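Local coordinates for protein Ent-copalyl diphosphate synthase (Streptomyces platensis, PDB 5BP8) that is probably a helical terpene cyclase of the ent-copalyl diphosphate synthase type, with a region related to squalene-hopene cyclases, at residues T257-N269 with S287-P301. Sequence-based numbering, arbitrary orientation.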
loop_
_atom_site.group_PDB
_atom_site.type_symbol
_atom_site.label_atom_id
_atom_site.label_comp_id
_atom_site.label_asym_id
_atom_site.label_seq_id
_atom_site.Cartn_x
_atom_site.Cartn_y
_atom_site.Cartn_z
ATOM N N THR A 257 7.713 4.929 2.281
ATOM C CA THR A 257 8.170 6.121 1.563
ATOM C C THR A 257 9.673 6.017 1.373
ATOM O O THR A 257 10.377 5.609 2.282
ATOM C CB THR A 257 7.778 7.428 2.267
ATOM O OG1 THR A 257 8.110 8.552 1.431
ATOM C CG2 THR A 257 8.443 7.553 3.647
ATOM N N PRO A 258 10.171 6.317 0.160
ATOM C CA PRO A 258 9.478 6.676 -1.064
ATOM C C PRO A 258 8.770 5.494 -1.720
ATOM O O PRO A 258 9.005 4.320 -1.355
ATOM C CB PRO A 258 10.612 7.149 -2.016
ATOM C CG PRO A 258 11.884 6.896 -1.324
ATOM C CD PRO A 258 11.642 6.235 -0.005
ATOM N N ILE A 259 7.939 5.828 -2.692
ATOM C CA ILE A 259 7.294 4.871 -3.596
ATOM C C ILE A 259 7.504 5.289 -5.071
ATOM O O ILE A 259 6.689 5.002 -5.946
ATOM C CB ILE A 259 5.786 4.748 -3.318
ATOM C CG1 ILE A 259 5.056 6.096 -3.440
ATOM C CG2 ILE A 259 5.539 4.100 -1.972
ATOM C CD1 ILE A 259 3.579 5.918 -3.676
ATOM N N VAL A 260 8.597 5.999 -5.320
ATOM C CA VAL A 260 8.811 6.706 -6.603
ATOM C C VAL A 260 8.535 5.871 -7.872
ATOM O O VAL A 260 7.812 6.320 -8.755
ATOM C CB VAL A 260 10.206 7.368 -6.615
ATOM C CG1 VAL A 260 11.343 6.376 -6.450
ATOM C CG2 VAL A 260 10.405 8.213 -7.860
ATOM N N TYR A 261 9.088 4.682 -7.985
ATOM C CA TYR A 261 8.881 3.893 -9.223
ATOM C C TYR A 261 7.458 3.389 -9.398
ATOM O O TYR A 261 6.880 3.462 -10.502
ATOM C CB TYR A 261 9.846 2.729 -9.260
ATOM C CG TYR A 261 11.332 3.096 -9.216
ATOM C CD1 TYR A 261 11.828 4.225 -9.886
ATOM C CD2 TYR A 261 12.254 2.271 -8.581
ATOM C CE1 TYR A 261 13.178 4.523 -9.886
ATOM C CE2 TYR A 261 13.597 2.570 -8.570
ATOM C CZ TYR A 261 14.063 3.679 -9.248
ATOM O OH TYR A 261 15.417 3.976 -9.240
ATOM N N PHE A 262 6.863 2.881 -8.318
ATOM C CA PHE A 262 5.434 2.559 -8.304
ATOM C C PHE A 262 4.599 3.765 -8.771
ATOM O O PHE A 262 3.766 3.658 -9.683
ATOM C CB PHE A 262 5.075 2.077 -6.877
ATOM C CG PHE A 262 3.603 2.084 -6.544
ATOM C CD1 PHE A 262 2.652 1.528 -7.385
ATOM C CD2 PHE A 262 3.172 2.566 -5.348
ATOM C CE1 PHE A 262 1.290 1.513 -7.038
ATOM C CE2 PHE A 262 1.819 2.550 -4.998
ATOM C CZ PHE A 262 0.879 2.024 -5.852
ATOM N N GLU A 263 4.827 4.924 -8.170
ATOM C CA GLU A 263 4.019 6.091 -8.534
ATOM C C GLU A 263 4.242 6.503 -10.005
ATOM O O GLU A 263 3.267 6.758 -10.740
ATOM C CB GLU A 263 4.326 7.261 -7.601
ATOM C CG GLU A 263 3.635 8.547 -8.036
ATOM C CD GLU A 263 3.733 9.612 -6.979
ATOM O OE1 GLU A 263 4.329 10.652 -7.293
ATOM O OE2 GLU A 263 3.188 9.409 -5.859
ATOM N N GLN A 264 5.505 6.550 -10.419
ATOM C CA GLN A 264 5.824 6.975 -11.801
ATOM C C GLN A 264 5.133 6.060 -12.817
ATOM O O GLN A 264 4.478 6.553 -13.740
ATOM C CB GLN A 264 7.320 7.008 -12.044
ATOM C CG GLN A 264 7.993 8.152 -11.322
ATOM C CD GLN A 264 9.508 8.184 -11.445
ATOM O OE1 GLN A 264 10.176 7.172 -11.684
ATOM N NE2 GLN A 264 10.069 9.358 -11.197
ATOM N N ALA A 265 5.246 4.745 -12.621
ATOM C CA ALA A 265 4.646 3.785 -13.562
ATOM C C ALA A 265 3.122 3.834 -13.560
ATOM O O ALA A 265 2.478 3.803 -14.614
ATOM C CB ALA A 265 5.110 2.386 -13.236
ATOM N N TRP A 266 2.539 3.889 -12.365
ATOM C CA TRP A 266 1.083 3.902 -12.262
ATOM C C TRP A 266 0.495 5.201 -12.848
ATOM O O TRP A 266 -0.500 5.161 -13.576
ATOM C CB TRP A 266 0.606 3.648 -10.818
ATOM C CG TRP A 266 0.289 2.140 -10.473
ATOM C CD1 TRP A 266 -0.951 1.609 -10.226
ATOM C CD2 TRP A 266 1.224 1.022 -10.362
ATOM N NE1 TRP A 266 -0.854 0.266 -9.945
ATOM C CE2 TRP A 266 0.458 -0.130 -10.019
ATOM C CE3 TRP A 266 2.614 0.884 -10.542
ATOM C CZ2 TRP A 266 1.046 -1.413 -9.811
ATOM C CZ3 TRP A 266 3.215 -0.406 -10.287
ATOM C CH2 TRP A 266 2.426 -1.525 -9.947
ATOM N N VAL A 267 1.133 6.333 -12.578
ATOM C CA VAL A 267 0.716 7.593 -13.157
ATOM C C VAL A 267 0.807 7.535 -14.683
ATOM O O VAL A 267 -0.160 7.883 -15.386
ATOM C CB VAL A 267 1.532 8.788 -12.630
ATOM C CG1 VAL A 267 1.222 10.032 -13.445
ATOM C CG2 VAL A 267 1.218 9.046 -11.154
ATOM N N LEU A 268 1.955 7.095 -15.202
ATOM C CA LEU A 268 2.103 6.981 -16.649
ATOM C C LEU A 268 1.102 6.013 -17.286
ATOM O O LEU A 268 0.525 6.315 -18.345
ATOM C CB LEU A 268 3.531 6.575 -16.996
ATOM C CG LEU A 268 4.576 7.662 -16.801
ATOM C CD1 LEU A 268 5.958 7.056 -16.886
ATOM C CD2 LEU A 268 4.364 8.752 -17.853
ATOM N N ASN A 269 0.850 4.867 -16.652
ATOM C CA ASN A 269 -0.117 3.909 -17.212
ATOM C C ASN A 269 -1.553 4.395 -17.160
ATOM O O ASN A 269 -2.330 4.158 -18.086
ATOM C CB ASN A 269 0.007 2.512 -16.585
ATOM C CG ASN A 269 1.296 1.810 -16.996
ATOM O OD1 ASN A 269 1.802 1.998 -18.114
ATOM N ND2 ASN A 269 1.845 1.009 -16.089
ATOM N N SER A 287 14.107 8.187 -15.017
ATOM C CA SER A 287 14.088 7.598 -13.647
ATOM C C SER A 287 13.779 6.113 -13.728
ATOM O O SER A 287 14.472 5.287 -13.153
ATOM C CB SER A 287 13.021 8.283 -12.775
ATOM O OG SER A 287 12.802 7.585 -11.557
ATOM N N LEU A 288 12.728 5.774 -14.456
ATOM C CA LEU A 288 12.335 4.376 -14.574
ATOM C C LEU A 288 13.391 3.536 -15.276
ATOM O O LEU A 288 13.717 2.452 -14.813
ATOM C CB LEU A 288 11.001 4.250 -15.290
ATOM C CG LEU A 288 9.764 4.749 -14.532
ATOM C CD1 LEU A 288 8.540 4.403 -15.351
ATOM C CD2 LEU A 288 9.661 4.136 -13.132
ATOM N N GLU A 289 13.939 4.021 -16.392
ATOM C CA GLU A 289 15.007 3.264 -17.074
ATOM C C GLU A 289 16.256 3.036 -16.230
ATOM O O GLU A 289 16.845 1.942 -16.249
ATOM C CB GLU A 289 15.398 3.954 -18.391
ATOM C CG GLU A 289 14.570 3.484 -19.543
ATOM C CD GLU A 289 15.057 4.008 -20.891
ATOM O OE1 GLU A 289 15.721 5.077 -20.953
ATOM O OE2 GLU A 289 14.744 3.329 -21.878
ATOM N N ALA A 290 16.670 4.059 -15.499
ATOM C CA ALA A 290 17.810 3.952 -14.616
ATOM C C ALA A 290 17.549 2.934 -13.528
ATOM O O ALA A 290 18.464 2.274 -13.093
ATOM C CB ALA A 290 18.144 5.297 -13.990
ATOM N N GLY A 291 16.304 2.807 -13.078
ATOM C CA GLY A 291 16.016 1.902 -11.992
ATOM C C GLY A 291 15.901 0.454 -12.430
ATOM O O GLY A 291 16.137 -0.450 -11.651
ATOM N N LEU A 292 15.503 0.246 -13.671
ATOM C CA LEU A 292 15.274 -1.082 -14.205
ATOM C C LEU A 292 16.577 -1.848 -14.421
ATOM O O LEU A 292 17.519 -1.307 -14.977
ATOM C CB LEU A 292 14.508 -0.933 -15.511
ATOM C CG LEU A 292 13.974 -2.177 -16.192
ATOM C CD1 LEU A 292 13.061 -2.983 -15.267
ATOM C CD2 LEU A 292 13.240 -1.712 -17.431
ATOM N N THR A 293 16.641 -3.087 -13.943
ATOM C CA THR A 293 17.805 -3.939 -14.134
ATOM C C THR A 293 17.367 -5.269 -14.718
ATOM O O THR A 293 16.180 -5.492 -14.962
ATOM C CB THR A 293 18.551 -4.219 -12.817
ATOM O OG1 THR A 293 17.794 -5.148 -12.020
ATOM C CG2 THR A 293 18.790 -2.937 -12.040
ATOM N N ASP A 294 18.342 -6.163 -14.916
ATOM C CA ASP A 294 18.083 -7.532 -15.389
ATOM C C ASP A 294 17.235 -8.320 -14.407
ATOM O O ASP A 294 16.633 -9.307 -14.764
ATOM C CB ASP A 294 19.406 -8.293 -15.578
ATOM C CG ASP A 294 20.145 -7.885 -16.838
ATOM O OD1 ASP A 294 19.474 -7.491 -17.827
ATOM O OD2 ASP A 294 21.399 -7.994 -16.847
ATOM N N GLU A 295 17.214 -7.889 -13.155
ATOM C CA GLU A 295 16.420 -8.552 -12.132
ATOM C C GLU A 295 15.046 -7.883 -11.936
ATOM O O GLU A 295 14.242 -8.359 -11.128
ATOM C CB GLU A 295 17.212 -8.580 -10.831
ATOM C CG GLU A 295 18.558 -9.290 -10.963
ATOM C CD GLU A 295 18.467 -10.774 -10.642
ATOM O OE1 GLU A 295 17.784 -11.523 -11.382
ATOM O OE2 GLU A 295 19.080 -11.189 -9.636
ATOM N N GLY A 296 14.783 -6.824 -12.708
ATOM C CA GLY A 296 13.550 -6.037 -12.609
ATOM C C GLY A 296 13.762 -4.769 -11.798
ATOM O O GLY A 296 14.834 -4.144 -11.835
ATOM N N ILE A 297 12.716 -4.368 -11.074
ATOM C CA ILE A 297 12.721 -3.100 -10.343
ATOM C C ILE A 297 11.740 -3.275 -9.163
ATOM O O ILE A 297 10.886 -4.153 -9.205
ATOM C CB ILE A 297 12.287 -1.927 -11.251
ATOM C CG1 ILE A 297 12.644 -0.571 -10.648
ATOM C CG2 ILE A 297 10.789 -1.970 -11.567
ATOM C CD1 ILE A 297 12.455 0.573 -11.630
ATOM N N ALA A 298 11.933 -2.469 -8.124
ATOM C CA ALA A 298 11.069 -2.424 -6.945
ATOM C C ALA A 298 10.168 -1.209 -6.991
ATOM O O ALA A 298 10.225 -0.397 -7.909
ATOM C CB ALA A 298 11.935 -2.353 -5.696
ATOM N N ALA A 299 9.373 -1.025 -5.941
ATOM C CA ALA A 299 8.539 0.157 -5.835
ATOM C C ALA A 299 9.378 1.429 -5.646
ATOM O O ALA A 299 8.935 2.548 -5.974
ATOM C CB ALA A 299 7.565 -0.002 -4.683
ATOM N N ALA A 300 10.582 1.237 -5.130
ATOM C CA ALA A 300 11.544 2.309 -4.892
ATOM C C ALA A 300 12.936 1.732 -4.625
ATOM O O ALA A 300 13.066 0.559 -4.249
ATOM C CB ALA A 300 11.114 3.158 -3.711
ATOM N N PRO A 301 13.986 2.567 -4.767
ATOM C CA PRO A 301 15.300 2.038 -4.385
ATOM C C PRO A 301 15.316 1.669 -2.886
ATOM O O PRO A 301 14.723 2.382 -2.052
ATOM C CB PRO A 301 16.268 3.192 -4.713
ATOM C CG PRO A 301 15.522 4.113 -5.639
ATOM C CD PRO A 301 14.053 3.922 -5.334
HETATM O O HOH W 1 16.244 5.681 -11.083
#
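The Tyr261 ring is wedged between the end of helix 282-291 and the chain that returns from it, with a methyl over one face and a water at its hydroxyl. Ile297 CD1 makes the CH-pi contact, 3.7 Å from the Tyr261 ring centroid, and Val260 CG1 is above the opposite face. Ala298 O and Ser287 OG sit at the ring edge, near its plane. Tyr261 OH lies against the backbone of Gly291, 3.5 Å from Gly291 CA, and a water bonded to this hydroxyl donates to Ser287 O. Tyr261 CG, anti to the carbonyl carbon (chi1 -59°), carries the ring out between the two parts of 287-301, sliding past Leu288 in the opposite direction, Tyr261 CD1 3.9 Å from Leu288 CD2. In what is probably an alpha-helical terpene cyclase fold, helices 260-274 and 282-291 are consecutive; their pieces 260-269 and 287-291 run at 128°, and Leu288 is a knob in a hole of Tyr261, Gln264, Ala265 and Leu268. Ser287 OG donates to Gln264 OE1 (2.7 Å) in the carbonyl plane, on a lone pair. At the first turn of helix 260-274, Ala299 O accepts a nearly straight bond from Phe262 N (3.1 Å, 167°) and a weak one from Tyr261 N. Pro301 CD packs 3.5 Å from Tyr261 CE2.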